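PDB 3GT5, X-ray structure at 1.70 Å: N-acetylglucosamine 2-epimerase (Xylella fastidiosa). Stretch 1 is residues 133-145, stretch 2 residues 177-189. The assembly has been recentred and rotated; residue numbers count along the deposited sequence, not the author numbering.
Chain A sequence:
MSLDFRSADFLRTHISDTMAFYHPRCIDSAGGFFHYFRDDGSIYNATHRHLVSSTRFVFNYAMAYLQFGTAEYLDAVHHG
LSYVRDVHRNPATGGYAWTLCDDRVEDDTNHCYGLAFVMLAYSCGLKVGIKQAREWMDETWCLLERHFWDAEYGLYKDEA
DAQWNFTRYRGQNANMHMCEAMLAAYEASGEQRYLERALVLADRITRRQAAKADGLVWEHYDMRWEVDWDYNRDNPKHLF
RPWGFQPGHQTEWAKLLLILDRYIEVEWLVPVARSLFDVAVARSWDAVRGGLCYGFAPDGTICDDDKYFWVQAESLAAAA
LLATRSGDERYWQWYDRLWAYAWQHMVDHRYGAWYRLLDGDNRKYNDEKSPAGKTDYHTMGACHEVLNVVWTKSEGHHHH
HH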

# COMPACT_ATOMS: atom_id res chain seq x y z
N ALA A 133 -11.08 -12.72 14.10
CA ALA A 133 -10.35 -11.55 13.61
C ALA A 133 -10.96 -10.21 14.11
O ALA A 133 -10.24 -9.24 14.23
CB ALA A 133 -10.26 -11.57 12.04
N ARG A 134 -12.25 -10.19 14.46
CA ARG A 134 -12.85 -8.99 14.99
C ARG A 134 -12.15 -8.62 16.31
O ARG A 134 -11.90 -7.44 16.58
CB ARG A 134 -14.36 -9.17 15.18
CG ARG A 134 -15.16 -7.92 15.61
CD ARG A 134 -16.66 -8.26 15.85
NE ARG A 134 -17.32 -8.64 14.61
CZ ARG A 134 -17.91 -7.79 13.76
NH1 ARG A 134 -17.93 -6.49 14.00
NH2 ARG A 134 -18.48 -8.24 12.65
N GLU A 135 -11.83 -9.63 17.14
CA GLU A 135 -11.11 -9.42 18.41
C GLU A 135 -9.66 -9.01 18.16
O GLU A 135 -9.13 -8.16 18.85
CB GLU A 135 -11.09 -10.68 19.29
CG GLU A 135 -12.39 -10.98 20.01
CD GLU A 135 -13.61 -11.01 19.13
OE1 GLU A 135 -13.74 -11.94 18.27
OE2 GLU A 135 -14.48 -10.11 19.32
N TRP A 136 -9.02 -9.64 17.17
CA TRP A 136 -7.62 -9.30 16.86
C TRP A 136 -7.52 -7.85 16.41
O TRP A 136 -6.52 -7.17 16.73
CB TRP A 136 -7.07 -10.18 15.73
CG TRP A 136 -7.12 -11.65 15.97
CD1 TRP A 136 -7.19 -12.30 17.18
CD2 TRP A 136 -7.08 -12.67 14.96
NE1 TRP A 136 -7.22 -13.66 16.97
CE2 TRP A 136 -7.17 -13.91 15.62
CE3 TRP A 136 -7.00 -12.64 13.56
CZ2 TRP A 136 -7.15 -15.14 14.92
CZ3 TRP A 136 -6.99 -13.87 12.86
CH2 TRP A 136 -7.07 -15.09 13.54
N MET A 137 -8.54 -7.39 15.67
CA MET A 137 -8.66 -5.98 15.25
C MET A 137 -8.79 -5.08 16.48
O MET A 137 -8.13 -4.04 16.59
CB MET A 137 -9.84 -5.75 14.27
CG MET A 137 -9.77 -6.53 12.93
SD MET A 137 -11.30 -6.79 12.02
CE MET A 137 -11.72 -5.11 11.71
N ASP A 138 -9.66 -5.47 17.41
CA ASP A 138 -9.83 -4.69 18.62
C ASP A 138 -8.52 -4.65 19.44
O ASP A 138 -8.13 -3.59 19.94
CB ASP A 138 -11.03 -5.17 19.45
CG ASP A 138 -11.20 -4.37 20.72
OD1 ASP A 138 -11.26 -3.10 20.68
OD2 ASP A 138 -11.17 -5.03 21.79
N GLU A 139 -7.80 -5.76 19.52
CA GLU A 139 -6.50 -5.84 20.23
C GLU A 139 -5.50 -4.91 19.59
O GLU A 139 -4.75 -4.23 20.30
CB GLU A 139 -6.01 -7.29 20.18
CG GLU A 139 -4.56 -7.67 20.57
CD GLU A 139 -4.20 -9.00 19.91
OE1 GLU A 139 -3.65 -8.99 18.76
OE2 GLU A 139 -4.60 -10.06 20.46
N THR A 140 -5.51 -4.85 18.24
CA THR A 140 -4.57 -3.99 17.50
C THR A 140 -4.95 -2.51 17.71
O THR A 140 -4.08 -1.68 17.94
CB THR A 140 -4.55 -4.35 16.02
OG1 THR A 140 -4.28 -5.75 15.89
CG2 THR A 140 -3.48 -3.53 15.24
N TRP A 141 -6.24 -2.20 17.66
CA TRP A 141 -6.72 -0.84 17.97
C TRP A 141 -6.21 -0.42 19.38
O TRP A 141 -5.69 0.70 19.59
CB TRP A 141 -8.25 -0.78 17.90
CG TRP A 141 -8.84 0.52 18.36
CD1 TRP A 141 -9.16 0.85 19.65
CD2 TRP A 141 -9.14 1.68 17.58
NE1 TRP A 141 -9.64 2.11 19.71
CE2 TRP A 141 -9.66 2.64 18.45
CE3 TRP A 141 -9.08 1.98 16.20
CZ2 TRP A 141 -10.07 3.90 18.02
CZ3 TRP A 141 -9.49 3.21 15.78
CH2 TRP A 141 -10.00 4.16 16.68
N CYS A 142 -6.40 -1.29 20.36
CA CYS A 142 -6.00 -0.97 21.73
C CYS A 142 -4.51 -0.71 21.85
O CYS A 142 -4.11 0.25 22.50
CB CYS A 142 -6.44 -2.04 22.70
SG CYS A 142 -8.20 -1.98 22.94
N LEU A 143 -3.71 -1.54 21.18
CA LEU A 143 -2.26 -1.40 21.16
C LEU A 143 -1.83 -0.05 20.54
O LEU A 143 -0.98 0.66 21.11
CB LEU A 143 -1.62 -2.55 20.37
CG LEU A 143 -0.09 -2.54 20.45
CD1 LEU A 143 0.43 -3.17 21.75
CD2 LEU A 143 0.48 -3.23 19.18
N LEU A 144 -2.44 0.29 19.40
CA LEU A 144 -2.25 1.58 18.74
C LEU A 144 -2.65 2.74 19.65
O LEU A 144 -1.95 3.75 19.74
CB LEU A 144 -3.01 1.61 17.39
CG LEU A 144 -2.36 0.73 16.32
CD1 LEU A 144 -3.39 0.52 15.20
CD2 LEU A 144 -1.10 1.40 15.81
N GLU A 145 -3.80 2.64 20.33
CA GLU A 145 -4.23 3.74 21.22
C GLU A 145 -3.28 3.91 22.40
O GLU A 145 -3.03 5.01 22.86
CB GLU A 145 -5.64 3.48 21.78
CG GLU A 145 -6.81 3.69 20.77
CD GLU A 145 -6.88 5.05 20.07
OE1 GLU A 145 -7.57 5.99 20.55
OE2 GLU A 145 -6.32 5.16 18.98
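Stretch 2 (177-189) HMCEAMLAAYEAS

Stretch 2 is helical throughout, as is stretch 1, and it runs roughly antiparallel to it: the N-to-C directions differ by 145° (signed crossing angle -145°), and the axes come no closer than 11.3 Å. The register therefore descends along stretch 2 as stretch 1 ascends, with Arg134 beside Ser189, Met137 beside Ala185, Trp141 beside Met182 and Leu144 beside Met178. The CA separation widens from 6.9 Å between Arg134 CA and Ser189 CA to 10.4 Å between Leu144 CA and Met178 CA; on stretch 2, Ser189 and Ala185 stand at the close end and Met182 and Met178 at the wider one.

Arg134 leaves its helix sideways, but its side chain, t at chi1 and chi2 and then turned at chi3 (m), brings the guanidinium to the last residue of stretch 2. There Arg134 NH1 donates a hydrogen bond to Ser189 O (3.1 Å, N-H...O angle 162°), meeting the carbonyl near the guanidinium plane, where the N-H groups point. Ser189 suits the crowded spot: its CB lies 3.6 Å from Arg134 NH1, while its OG turns back to bond Ala185 O at 2.7 Å within its own helix.

One turn on, Met137 points toward stretch 2. The flexible thioether of Met137 places CE 3.7 Å from Ala185 CB and 4.0 Å from Ser189 CB; beside the short alanine side chain, the methyl also approaches the helix backbone, with Met137 CE 3.6 Å from Ala185 O.

Trp141 starts sideways, yet its broad indole reaches inward, and CE3 packs 3.7 Å from Met182 CE. Met182 SD also lies at the edge of the six-membered ring of Trp141, 5.1 Å from its centroid.

Leu144, buried and directed toward stretch 2, completes the apolar row. Leu144 CD1 sits 3.7 Å from Met178 CE and 4.3 Å from Met182 CE, so two long methionine side chains reach one branched leucine where the backbones stand farther apart.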

# COMPACT_ATOMS: atom_id res chain seq x y z
N HIS A 177 -1.10 4.42 5.21
CA HIS A 177 -1.47 3.02 5.26
C HIS A 177 -2.43 2.72 6.38
O HIS A 177 -3.24 1.81 6.25
CB HIS A 177 -0.26 2.11 5.24
CG HIS A 177 0.44 2.14 3.92
ND1 HIS A 177 -0.14 1.62 2.78
CD2 HIS A 177 1.62 2.68 3.54
CE1 HIS A 177 0.67 1.82 1.76
NE2 HIS A 177 1.75 2.44 2.20
N MET A 178 -2.32 3.45 7.49
CA MET A 178 -3.28 3.28 8.58
C MET A 178 -4.68 3.76 8.16
O MET A 178 -5.66 3.15 8.53
CB MET A 178 -2.82 3.96 9.88
CG MET A 178 -3.59 3.48 11.14
SD MET A 178 -3.43 1.72 11.53
CE MET A 178 -1.74 1.80 12.12
N CYS A 179 -4.79 4.83 7.37
CA CYS A 179 -6.09 5.28 6.85
C CYS A 179 -6.70 4.15 6.00
O CYS A 179 -7.87 3.78 6.18
CB CYS A 179 -5.95 6.60 6.07
SG CYS A 179 -7.41 7.16 5.21
N GLU A 180 -5.88 3.58 5.10
CA GLU A 180 -6.27 2.43 4.30
C GLU A 180 -6.75 1.24 5.15
O GLU A 180 -7.80 0.64 4.82
CB GLU A 180 -5.06 2.02 3.45
CG GLU A 180 -5.20 0.73 2.68
CD GLU A 180 -3.81 0.23 2.16
OE1 GLU A 180 -2.75 0.80 2.57
OE2 GLU A 180 -3.75 -0.74 1.35
N ALA A 181 -5.99 0.91 6.22
CA ALA A 181 -6.34 -0.20 7.10
C ALA A 181 -7.60 0.08 7.86
O ALA A 181 -8.40 -0.85 8.06
CB ALA A 181 -5.19 -0.53 8.11
N MET A 182 -7.82 1.35 8.25
CA MET A 182 -9.02 1.71 8.99
C MET A 182 -10.27 1.63 8.11
O MET A 182 -11.32 1.19 8.59
CB MET A 182 -8.89 3.06 9.68
CG MET A 182 -7.92 3.06 10.86
SD MET A 182 -8.36 1.95 12.28
CE MET A 182 -6.83 2.21 13.27
N LEU A 183 -10.13 1.99 6.83
CA LEU A 183 -11.20 1.80 5.87
C LEU A 183 -11.55 0.32 5.70
O LEU A 183 -12.73 -0.06 5.71
CB LEU A 183 -10.87 2.45 4.53
CG LEU A 183 -10.86 3.97 4.48
CD1 LEU A 183 -10.12 4.51 3.22
CD2 LEU A 183 -12.28 4.52 4.59
N ALA A 184 -10.53 -0.53 5.54
CA ALA A 184 -10.73 -1.99 5.47
C ALA A 184 -11.42 -2.54 6.73
O ALA A 184 -12.30 -3.41 6.64
CB ALA A 184 -9.43 -2.69 5.24
N ALA A 185 -11.01 -2.03 7.90
CA ALA A 185 -11.53 -2.47 9.21
C ALA A 185 -13.03 -2.13 9.28
O ALA A 185 -13.85 -2.93 9.80
CB ALA A 185 -10.75 -1.81 10.35
N TYR A 186 -13.36 -0.93 8.80
CA TYR A 186 -14.76 -0.49 8.75
C TYR A 186 -15.58 -1.37 7.82
O TYR A 186 -16.69 -1.79 8.16
CB TYR A 186 -14.88 0.95 8.28
CG TYR A 186 -16.30 1.38 7.99
CD1 TYR A 186 -17.21 1.56 9.01
CD2 TYR A 186 -16.74 1.58 6.67
CE1 TYR A 186 -18.54 1.95 8.74
CE2 TYR A 186 -18.06 1.99 6.41
CZ TYR A 186 -18.94 2.16 7.45
OH TYR A 186 -20.23 2.58 7.17
N GLU A 187 -15.02 -1.64 6.64
CA GLU A 187 -15.72 -2.45 5.64
C GLU A 187 -15.97 -3.84 6.19
O GLU A 187 -17.04 -4.43 5.94
CB GLU A 187 -14.91 -2.50 4.34
CG GLU A 187 -14.87 -1.20 3.58
CD GLU A 187 -13.89 -1.22 2.43
OE1 GLU A 187 -13.04 -2.13 2.34
OE2 GLU A 187 -13.97 -0.29 1.59
N ALA A 188 -15.03 -4.36 6.96
CA ALA A 188 -15.12 -5.74 7.52
C ALA A 188 -16.04 -5.84 8.73
O ALA A 188 -16.75 -6.82 8.86
CB ALA A 188 -13.77 -6.25 7.85
N SER A 189 -16.04 -4.82 9.60
CA SER A 189 -16.68 -4.92 10.93
C SER A 189 -17.93 -4.06 11.09
O SER A 189 -18.72 -4.29 12.02
CB SER A 189 -15.71 -4.51 12.02
OG SER A 189 -15.42 -3.15 11.94